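Local structure of matrix protein VP40 (Lake Victoria marburgvirus, 5B0V) at residues F75-I80 / L181-Q186; A96-G101 / Q157-N162; G120-T125 / V135-L140. The protein forms the viral matrix and drives assembly and budding of virus particles, existing as a dimer until it rearranges into multimers at the plasma membrane. All coordinates share one frame; numbering follows the deposited sequence.

All three contacts belong to one β-sandwich. Contact 1 pairs two neighbouring strands of the four-stranded sheet, contact 3 pairs two strands of the facing three-stranded sheet, and contact 2 packs one sheet against the other. Their centres lie about 11 Å apart for contacts 1 and 2 and for contacts 2 and 3, and about 13 Å apart for contacts 1 and 3. Probable backbone hydrogen bonds carry contact 1 into contact 2 (L77 O to L98 N, 2.7 Å) and contact 2 into contact 3 (F159 O to V135 N, 2.9 Å). Contacts 1 and 3 meet across the sandwich, where L181 CD2 packs 3.5 Å from Y122 CD1.

Contact 1. Residues F75-I80 / L181-Q186; sequences FTLEAI and LVLSVQ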
loop_
_atom_site.group_PDB
_atom_site.type_symbol
_atom_site.label_atom_id
_atom_site.label_comp_id
_atom_site.label_asym_id
_atom_site.label_seq_id
_atom_site.Cartn_x
_atom_site.Cartn_y
_atom_site.Cartn_z
ATOM N N PHE A 75 4.142 -12.679 -2.356
ATOM C CA PHE A 75 2.915 -11.884 -2.385
ATOM C C PHE A 75 1.702 -12.797 -2.510
ATOM O O PHE A 75 1.623 -13.608 -3.442
ATOM C CB PHE A 75 2.943 -10.965 -3.606
ATOM C CG PHE A 75 4.006 -9.938 -3.551
ATOM C CD1 PHE A 75 5.316 -10.256 -3.878
ATOM C CD2 PHE A 75 3.707 -8.645 -3.183
ATOM C CE1 PHE A 75 6.308 -9.292 -3.814
ATOM C CE2 PHE A 75 4.687 -7.683 -3.136
ATOM C CZ PHE A 75 5.984 -8.003 -3.447
ATOM N N THR A 76 0.746 -12.624 -1.616
ATOM C CA THR A 76 -0.477 -13.421 -1.615
ATOM C C THR A 76 -1.712 -12.596 -1.258
ATOM O O THR A 76 -1.705 -11.833 -0.288
ATOM C CB THR A 76 -0.370 -14.532 -0.569
ATOM O OG1 THR A 76 0.880 -15.182 -0.733
ATOM C CG2 THR A 76 -1.474 -15.552 -0.736
ATOM N N LEU A 77 -2.777 -12.741 -2.024
ATOM C CA LEU A 77 -4.061 -12.204 -1.601
ATOM C C LEU A 77 -4.808 -13.234 -0.760
ATOM O O LEU A 77 -4.929 -14.402 -1.126
ATOM C CB LEU A 77 -4.922 -11.813 -2.801
ATOM C CG LEU A 77 -4.538 -10.523 -3.501
ATOM C CD1 LEU A 77 -5.522 -10.316 -4.638
ATOM C CD2 LEU A 77 -4.535 -9.342 -2.536
ATOM N N GLU A 78 -5.345 -12.755 0.348
ATOM C CA GLU A 78 -6.199 -13.544 1.218
ATOM C C GLU A 78 -7.575 -12.970 1.116
ATOM O O GLU A 78 -7.743 -11.775 1.335
ATOM C CB GLU A 78 -5.707 -13.429 2.637
ATOM C CG GLU A 78 -4.238 -13.779 2.791
ATOM C CD GLU A 78 -3.923 -14.039 4.259
ATOM O OE1 GLU A 78 -4.639 -13.476 5.112
ATOM O OE2 GLU A 78 -2.985 -14.797 4.582
ATOM N N ALA A 79 -8.560 -13.793 0.773
ATOM C CA ALA A 79 -9.893 -13.274 0.479
ATOM C C ALA A 79 -10.963 -13.901 1.333
ATOM O O ALA A 79 -10.829 -15.027 1.769
ATOM C CB ALA A 79 -10.227 -13.484 -0.977
ATOM N N ILE A 80 -12.004 -13.117 1.583
ATOM C CA ILE A 80 -13.271 -13.611 2.050
ATOM C C ILE A 80 -14.296 -13.488 0.911
ATOM O O ILE A 80 -14.393 -12.466 0.253
ATOM C CB ILE A 80 -13.784 -12.808 3.239
ATOM C CG1 ILE A 80 -12.731 -12.746 4.349
ATOM C CG2 ILE A 80 -15.084 -13.431 3.755
ATOM C CD1 ILE A 80 -12.513 -14.051 5.069
ATOM N N LEU A 181 -10.559 -8.319 1.445
ATOM C CA LEU A 181 -9.307 -8.640 0.791
ATOM C C LEU A 181 -8.102 -8.173 1.604
ATOM O O LEU A 181 -8.059 -7.053 2.089
ATOM C CB LEU A 181 -9.331 -8.016 -0.582
ATOM C CG LEU A 181 -8.538 -8.715 -1.677
ATOM C CD1 LEU A 181 -8.918 -10.178 -1.856
ATOM C CD2 LEU A 181 -8.738 -7.943 -2.980
ATOM N N VAL A 182 -7.146 -9.059 1.802
ATOM C CA VAL A 182 -5.910 -8.701 2.482
ATOM C C VAL A 182 -4.708 -9.109 1.604
ATOM O O VAL A 182 -4.647 -10.241 1.114
ATOM C CB VAL A 182 -5.779 -9.387 3.855
ATOM C CG1 VAL A 182 -4.374 -9.192 4.432
ATOM C CG2 VAL A 182 -6.797 -8.855 4.824
ATOM N N LEU A 183 -3.778 -8.167 1.404
ATOM C CA LEU A 183 -2.533 -8.439 0.716
ATOM C C LEU A 183 -1.427 -8.765 1.696
ATOM O O LEU A 183 -0.970 -7.886 2.444
ATOM C CB LEU A 183 -2.107 -7.232 -0.068
ATOM C CG LEU A 183 -0.711 -7.347 -0.686
ATOM C CD1 LEU A 183 -0.692 -8.324 -1.855
ATOM C CD2 LEU A 183 -0.249 -5.977 -1.119
ATOM N N SER A 184 -0.986 -10.028 1.680
ATOM C CA SER A 184 0.150 -10.479 2.485
ATOM C C SER A 184 1.450 -10.312 1.713
ATOM O O SER A 184 1.538 -10.737 0.562
ATOM C CB SER A 184 0.001 -11.937 2.863
ATOM O OG SER A 184 1.072 -12.307 3.708
ATOM N N VAL A 185 2.443 -9.674 2.326
ATOM C CA VAL A 185 3.769 -9.565 1.733
ATOM C C VAL A 185 4.776 -10.088 2.739
ATOM O O VAL A 185 4.967 -9.511 3.793
ATOM C CB VAL A 185 4.140 -8.126 1.324
ATOM C CG1 VAL A 185 5.491 -8.108 0.673
ATOM C CG2 VAL A 185 3.124 -7.560 0.360
ATOM N N GLN A 186 5.426 -11.191 2.406
ATOM C CA GLN A 186 6.340 -11.809 3.330
ATOM C C GLN A 186 7.703 -11.941 2.702
ATOM O O GLN A 186 7.828 -12.376 1.572
ATOM C CB GLN A 186 5.817 -13.161 3.700
ATOM C CG GLN A 186 4.400 -13.098 4.185
ATOM C CD GLN A 186 3.941 -14.401 4.787
ATOM O OE1 GLN A 186 3.874 -15.451 4.109
ATOM N NE2 GLN A 186 3.607 -14.344 6.080
#
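L77 reaches across to the opposite strand and sets its CD2 methyl beside L181 CG at 4.1 Å and L183 CD1 at 4.0 Å. At one end of this apolar row L181 CD1 rests on A79 CB (3.7 Å). At the other, F75 and V185 lie side by side and point the same way, V185 CG1 sitting over the ring face of F75 in a CH-π contact, 4.3 Å from the centroid, while CG2 touches ring atom CD2. L117 and L118 of helix 110-119 cover L183, and L117 also reaches F75.

The backbones join through two antiparallel hydrogen-bonded pairs, T76 with S184 and E78 with V182. Both pairs bond in each direction; E78 N to V182 O, at 2.7 Å, is close to straight (173°). Side chains of these four residues occupy the other face, where S184 CB packs on T76 O (3.6 Å) and the extended E78 chain leaves over V182 O, its CB 3.7 Å from that oxygen. T258 lies against E78 and S184 there. Strands 72-83 and 176-187 thus form an antiparallel pair in the four-stranded mixed sheet of the VP40 β-sandwich, with F75, L77, A79, L181, L183 and V185 together on one face.

Contact 2. Residues A96-G101 / Q157-N162; sequences AWLPLG and QAFIQN
F159 offers one ring face to L98 and a ring edge to the backbone of P99. The CD2 methyl of L98 stands over the centre of the ring, 3.6 Å from its centroid and 13° off the normal, a CH-π contact in which the CG-CD2 bond slants across the face. Nearer the backbone, L98 CB lies 3.5 Å from F159 CZ, and the two side chains run obliquely past each other. The CB of F159 points toward strand 96-101, and CG, anti to the carbonyl carbon (chi1 -60°), carries the ring in against L98. In the ring plane the carbonyl oxygen of P99 approaches the edge between CE2 and CZ, 3.3 Å from F159 CZ, where the slightly positive ring hydrogens can suit an oxygen. The proline ring adds a looser apolar touch, P99 CD to F159 CE2 at 4.1 Å.

This is packing between the two sheets of a β-sandwich: the axes of strands 96-101 and 157-160 come no closer than 8.6 Å and no direct hydrogen bond joins them. V135 and V137 of the adjacent strand 133-139 also touch F159, and L77 lies against L98, so the ring sits where both sheets contribute side chains. At the far end, L100 and G101 both face F75 in a classic β bulge. Q157 bends at chi2 (83°), and a water modelled between its OE1 and L100 O probably bridges them, though the water's position is uncertain. L100 O and Q157 OE1 are themselves 3.9 Å apart.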
loop_
_atom_site.group_PDB
_atom_site.type_symbol
_atom_site.label_atom_id
_atom_site.label_comp_id
_atom_site.label_asym_id
_atom_site.label_seq_id
_atom_site.Cartn_x
_atom_site.Cartn_y
_atom_site.Cartn_z
ATOM N N ALA A 96 -10.196 -17.734 1.251
ATOM C CA ALA A 96 -9.383 -18.336 0.200
ATOM C C ALA A 96 -8.032 -17.642 0.075
ATOM O O ALA A 96 -7.909 -16.428 0.310
ATOM C CB ALA A 96 -10.113 -18.252 -1.117
ATOM N N TRP A 97 -7.047 -18.412 -0.374
ATOM C CA TRP A 97 -5.657 -17.957 -0.461
ATOM C C TRP A 97 -5.151 -17.968 -1.886
ATOM O O TRP A 97 -5.123 -18.996 -2.523
ATOM C CB TRP A 97 -4.798 -18.857 0.415
ATOM C CG TRP A 97 -5.098 -18.599 1.865
ATOM C CD1 TRP A 97 -4.467 -17.693 2.674
ATOM C CD2 TRP A 97 -6.122 -19.208 2.663
ATOM N NE1 TRP A 97 -5.023 -17.722 3.933
ATOM C CE2 TRP A 97 -6.030 -18.649 3.952
ATOM C CE3 TRP A 97 -7.092 -20.189 2.421
ATOM C CZ2 TRP A 97 -6.871 -19.030 5.001
ATOM C CZ3 TRP A 97 -7.946 -20.579 3.482
ATOM C CH2 TRP A 97 -7.820 -19.992 4.752
ATOM N N LEU A 98 -4.719 -16.808 -2.355
ATOM C CA LEU A 98 -4.453 -16.571 -3.762
ATOM C C LEU A 98 -3.027 -16.061 -3.955
ATOM O O LEU A 98 -2.753 -14.868 -3.824
ATOM C CB LEU A 98 -5.463 -15.542 -4.278
ATOM C CG LEU A 98 -6.925 -15.953 -4.024
ATOM C CD1 LEU A 98 -7.885 -14.789 -4.187
ATOM C CD2 LEU A 98 -7.337 -17.072 -4.943
ATOM N N PRO A 99 -2.086 -16.964 -4.209
ATOM C CA PRO A 99 -0.719 -16.530 -4.500
ATOM C C PRO A 99 -0.675 -15.671 -5.744
ATOM O O PRO A 99 -1.388 -15.957 -6.694
ATOM C CB PRO A 99 -0.003 -17.840 -4.768
ATOM C CG PRO A 99 -0.734 -18.803 -3.919
ATOM C CD PRO A 99 -2.167 -18.401 -3.948
ATOM N N LEU A 100 0.133 -14.626 -5.742
ATOM C CA LEU A 100 0.319 -13.793 -6.933
ATOM C C LEU A 100 1.724 -13.866 -7.472
ATOM O O LEU A 100 1.961 -13.385 -8.560
ATOM C CB LEU A 100 0.074 -12.325 -6.613
ATOM C CG LEU A 100 -1.230 -11.969 -5.897
ATOM C CD1 LEU A 100 -1.184 -10.484 -5.589
ATOM C CD2 LEU A 100 -2.440 -12.302 -6.747
ATOM N N GLY A 101 2.661 -14.402 -6.690
ATOM C CA GLY A 101 4.034 -14.507 -7.120
ATOM C C GLY A 101 5.073 -14.220 -6.067
ATOM O O GLY A 101 4.798 -13.642 -5.014
ATOM N N GLN A 157 -5.528 -12.478 -12.609
ATOM C CA GLN A 157 -4.871 -13.721 -12.266
ATOM C C GLN A 157 -5.929 -14.822 -12.072
ATOM O O GLN A 157 -6.904 -14.645 -11.342
ATOM C CB GLN A 157 -4.079 -13.499 -10.981
ATOM C CG GLN A 157 -3.502 -14.742 -10.321
ATOM C CD GLN A 157 -2.188 -15.140 -10.941
ATOM O OE1 GLN A 157 -1.164 -14.577 -10.608
ATOM N NE2 GLN A 157 -2.211 -16.114 -11.828
ATOM N N ALA A 158 -5.723 -15.961 -12.723
ATOM C CA ALA A 158 -6.652 -17.087 -12.648
ATOM C C ALA A 158 -6.177 -18.169 -11.686
ATOM O O ALA A 158 -4.978 -18.337 -11.459
ATOM C CB ALA A 158 -6.853 -17.666 -14.024
ATOM N N PHE A 159 -7.129 -18.899 -11.112
ATOM C CA PHE A 159 -6.824 -20.026 -10.230
ATOM C C PHE A 159 -7.773 -21.130 -10.593
ATOM O O PHE A 159 -8.925 -20.836 -10.923
ATOM C CB PHE A 159 -7.046 -19.639 -8.778
ATOM C CG PHE A 159 -6.197 -18.506 -8.341
ATOM C CD1 PHE A 159 -6.621 -17.195 -8.472
ATOM C CD2 PHE A 159 -4.949 -18.747 -7.838
ATOM C CE1 PHE A 159 -5.804 -16.148 -8.101
ATOM C CE2 PHE A 159 -4.128 -17.710 -7.455
ATOM C CZ PHE A 159 -4.554 -16.410 -7.587
ATOM N N ILE A 160 -7.323 -22.383 -10.550
ATOM C CA ILE A 160 -8.274 -23.495 -10.683
ATOM C C ILE A 160 -9.259 -23.334 -9.545
ATOM O O ILE A 160 -8.881 -23.023 -8.427
ATOM C CB ILE A 160 -7.615 -24.895 -10.622
ATOM C CG1 ILE A 160 -6.857 -25.211 -11.923
ATOM C CG2 ILE A 160 -8.650 -25.986 -10.467
ATOM C CD1 ILE A 160 -5.414 -24.705 -11.984
ATOM N N GLN A 161 -10.530 -23.509 -9.837
ATOM C CA GLN A 161 -11.538 -23.289 -8.830
ATOM C C GLN A 161 -11.303 -24.179 -7.639
ATOM O O GLN A 161 -11.425 -23.742 -6.514
ATOM C CB GLN A 161 -12.929 -23.545 -9.387
ATOM C CG GLN A 161 -14.022 -23.013 -8.492
ATOM C CD GLN A 161 -15.391 -23.498 -8.903
ATOM O OE1 GLN A 161 -16.191 -22.744 -9.466
ATOM N NE2 GLN A 161 -15.667 -24.770 -8.640
ATOM N N ASN A 162 -10.983 -25.439 -7.863
ATOM C CA ASN A 162 -10.874 -26.347 -6.730
ATOM C C ASN A 162 -9.700 -26.018 -5.814
ATOM O O ASN A 162 -9.454 -26.721 -4.854
ATOM C CB ASN A 162 -10.878 -27.818 -7.184
ATOM C CG ASN A 162 -9.740 -28.140 -8.163
ATOM O OD1 ASN A 162 -8.557 -27.958 -7.846
ATOM N ND2 ASN A 162 -10.092 -28.606 -9.362
HETATM O O HOH W 1 -0.270 -12.316 -9.851
#

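Contact 3. Residues G120-T125 / V135-L140; sequences GSYTIT and VRVNRL
Y122 and R139 face each other across a β hairpin, strands 122-128 and 133-139, that forms two of the three strands in one sheet of the sandwich. Backbone hydrogen bonds hold the pairing antiparallel. T123 and N138 bond both ways, N138 N to T123 O measuring 2.7 Å, and so do T125 and R136. Beyond the regular strand pairing, L140 N donates to S121 O at 2.9 Å and carries the bonding one step into the loop. Strand 156-160 continues the sheet on the other side of 133-139.

Apolar and aromatic packing occupies the face of Y122, I124, V137 and R139. The aliphatic part of R139 runs past the tyrosine, CG 3.3 Å from Y122 CE2 and CD 3.4 Å from Y122 OH, with the guanidinium and ring planes turned 47° apart. R139 NE ends up beside G120 CA at 3.5 Å, while Y122 OH bonds to L117 O of helix 110-119. The V137 CG2 methyl lies 4.1 Å from Y122 CD2, and I124 CD1 meets V135 CG2 at 3.5 Å. L181 of the facing sheet also packs on Y122.

Polar side chains gather on the opposite face. The guanidinium of R136 bends away from strand 122-125, toward a hydrogen bond from NH1 to N156 OD1 and a cation-π contact with F127. T125 places OG1 between its backbone N and carbonyl carbon (chi1 46°), facing the neighbouring strand. There N138, whose side chain crosses that of T125 at about a right angle, donates from ND2 to T125 OG1 over 3.1 Å, the oxygen lying only 3° out of the amide plane.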
loop_
_atom_site.group_PDB
_atom_site.type_symbol
_atom_site.label_atom_id
_atom_site.label_comp_id
_atom_site.label_asym_id
_atom_site.label_seq_id
_atom_site.Cartn_x
_atom_site.Cartn_y
_atom_site.Cartn_z
ATOM N N GLY A 120 -5.226 -1.042 -5.837
ATOM C CA GLY A 120 -6.124 -1.677 -6.785
ATOM C C GLY A 120 -7.481 -2.054 -6.203
ATOM O O GLY A 120 -7.581 -2.449 -5.036
ATOM N N SER A 121 -8.520 -1.919 -7.025
ATOM C CA SER A 121 -9.836 -2.454 -6.737
ATOM C C SER A 121 -9.962 -3.806 -7.414
ATOM O O SER A 121 -9.770 -3.909 -8.635
ATOM C CB SER A 121 -10.916 -1.534 -7.285
ATOM O OG SER A 121 -11.289 -0.561 -6.321
ATOM N N TYR A 122 -10.326 -4.836 -6.648
ATOM C CA TYR A 122 -10.443 -6.179 -7.181
ATOM C C TYR A 122 -11.860 -6.771 -7.254
ATOM O O TYR A 122 -12.734 -6.456 -6.459
ATOM C CB TYR A 122 -9.529 -7.105 -6.393
ATOM C CG TYR A 122 -8.100 -6.644 -6.382
ATOM C CD1 TYR A 122 -7.679 -5.674 -5.489
ATOM C CD2 TYR A 122 -7.170 -7.159 -7.279
ATOM C CE1 TYR A 122 -6.367 -5.239 -5.466
ATOM C CE2 TYR A 122 -5.854 -6.727 -7.258
ATOM C CZ TYR A 122 -5.460 -5.757 -6.351
ATOM O OH TYR A 122 -4.161 -5.312 -6.314
ATOM N N THR A 123 -12.035 -7.654 -8.235
ATOM C CA THR A 123 -13.271 -8.356 -8.522
ATOM C C THR A 123 -12.964 -9.816 -8.738
ATOM O O THR A 123 -11.858 -10.169 -9.107
ATOM C CB THR A 123 -13.866 -7.740 -9.803
ATOM O OG1 THR A 123 -14.558 -6.563 -9.413
ATOM C CG2 THR A 123 -14.849 -8.606 -10.534
ATOM N N ILE A 124 -13.949 -10.667 -8.495
ATOM C CA ILE A 124 -13.814 -12.094 -8.800
ATOM C C ILE A 124 -14.836 -12.497 -9.865
ATOM O O ILE A 124 -15.986 -12.070 -9.814
ATOM C CB ILE A 124 -13.939 -12.950 -7.520
ATOM C CG1 ILE A 124 -13.198 -14.259 -7.692
ATOM C CG2 ILE A 124 -15.381 -13.221 -7.162
ATOM C CD1 ILE A 124 -13.077 -15.040 -6.399
ATOM N N THR A 125 -14.402 -13.285 -10.836
ATOM C CA THR A 125 -15.274 -13.797 -11.883
ATOM C C THR A 125 -14.968 -15.269 -12.078
ATOM O O THR A 125 -14.027 -15.796 -11.500
ATOM C CB THR A 125 -15.063 -13.065 -13.220
ATOM O OG1 THR A 125 -13.664 -12.955 -13.480
ATOM C CG2 THR A 125 -15.678 -11.683 -13.177
ATOM N N VAL A 135 -11.322 -19.482 -11.705
ATOM C CA VAL A 135 -11.799 -18.298 -10.998
ATOM C C VAL A 135 -10.770 -17.195 -11.247
ATOM O O VAL A 135 -9.583 -17.401 -11.005
ATOM C CB VAL A 135 -11.975 -18.632 -9.503
ATOM C CG1 VAL A 135 -10.628 -18.724 -8.838
ATOM C CG2 VAL A 135 -12.801 -17.610 -8.760
ATOM N N ARG A 136 -11.207 -16.056 -11.769
ATOM C CA ARG A 136 -10.297 -14.957 -12.092
ATOM C C ARG A 136 -10.488 -13.783 -11.167
ATOM O O ARG A 136 -11.575 -13.191 -11.117
ATOM C CB ARG A 136 -10.535 -14.475 -13.516
ATOM C CG ARG A 136 -9.400 -13.633 -14.069
ATOM C CD ARG A 136 -9.829 -12.852 -15.301
ATOM N NE ARG A 136 -10.263 -13.719 -16.391
ATOM C CZ ARG A 136 -9.461 -14.496 -17.129
ATOM N NH1 ARG A 136 -8.143 -14.544 -16.918
ATOM N NH2 ARG A 136 -9.992 -15.250 -18.093
ATOM N N VAL A 137 -9.451 -13.428 -10.429
ATOM C CA VAL A 137 -9.523 -12.191 -9.681
ATOM C C VAL A 137 -8.899 -11.077 -10.513
ATOM O O VAL A 137 -7.789 -11.205 -11.011
ATOM C CB VAL A 137 -8.945 -12.287 -8.267
ATOM C CG1 VAL A 137 -7.674 -13.087 -8.252
ATOM C CG2 VAL A 137 -8.708 -10.899 -7.689
ATOM N N ASN A 138 -9.673 -10.005 -10.677
ATOM C CA ASN A 138 -9.363 -8.909 -11.569
ATOM C C ASN A 138 -8.986 -7.654 -10.818
ATOM O O ASN A 138 -9.644 -7.286 -9.868
ATOM C CB ASN A 138 -10.582 -8.583 -12.408
ATOM C CG ASN A 138 -11.042 -9.755 -13.238
ATOM O OD1 ASN A 138 -10.485 -10.026 -14.297
ATOM N ND2 ASN A 138 -12.081 -10.446 -12.770
ATOM N N ARG A 139 -7.927 -6.994 -11.266
ATOM C CA ARG A 139 -7.547 -5.713 -10.718
ATOM C C ARG A 139 -7.961 -4.674 -11.737
ATOM O O ARG A 139 -7.473 -4.684 -12.859
ATOM C CB ARG A 139 -6.045 -5.629 -10.465
ATOM C CG ARG A 139 -5.677 -4.457 -9.592
ATOM C CD ARG A 139 -4.201 -4.122 -9.548
ATOM N NE ARG A 139 -4.162 -2.667 -9.520
ATOM C CZ ARG A 139 -3.308 -1.883 -10.130
ATOM N NH1 ARG A 139 -2.342 -2.375 -10.875
ATOM N NH2 ARG A 139 -3.445 -0.577 -9.999
ATOM N N LEU A 140 -8.842 -3.765 -11.331
ATOM C CA LEU A 140 -9.474 -2.849 -12.283
ATOM C C LEU A 140 -8.507 -1.781 -12.795
ATOM O O LEU A 140 -7.557 -1.376 -12.121
ATOM C CB LEU A 140 -10.750 -2.236 -11.683
ATOM C CG LEU A 140 -11.763 -3.340 -11.298
ATOM C CD1 LEU A 140 -12.925 -2.799 -10.483
ATOM C CD2 LEU A 140 -12.278 -4.102 -12.514
#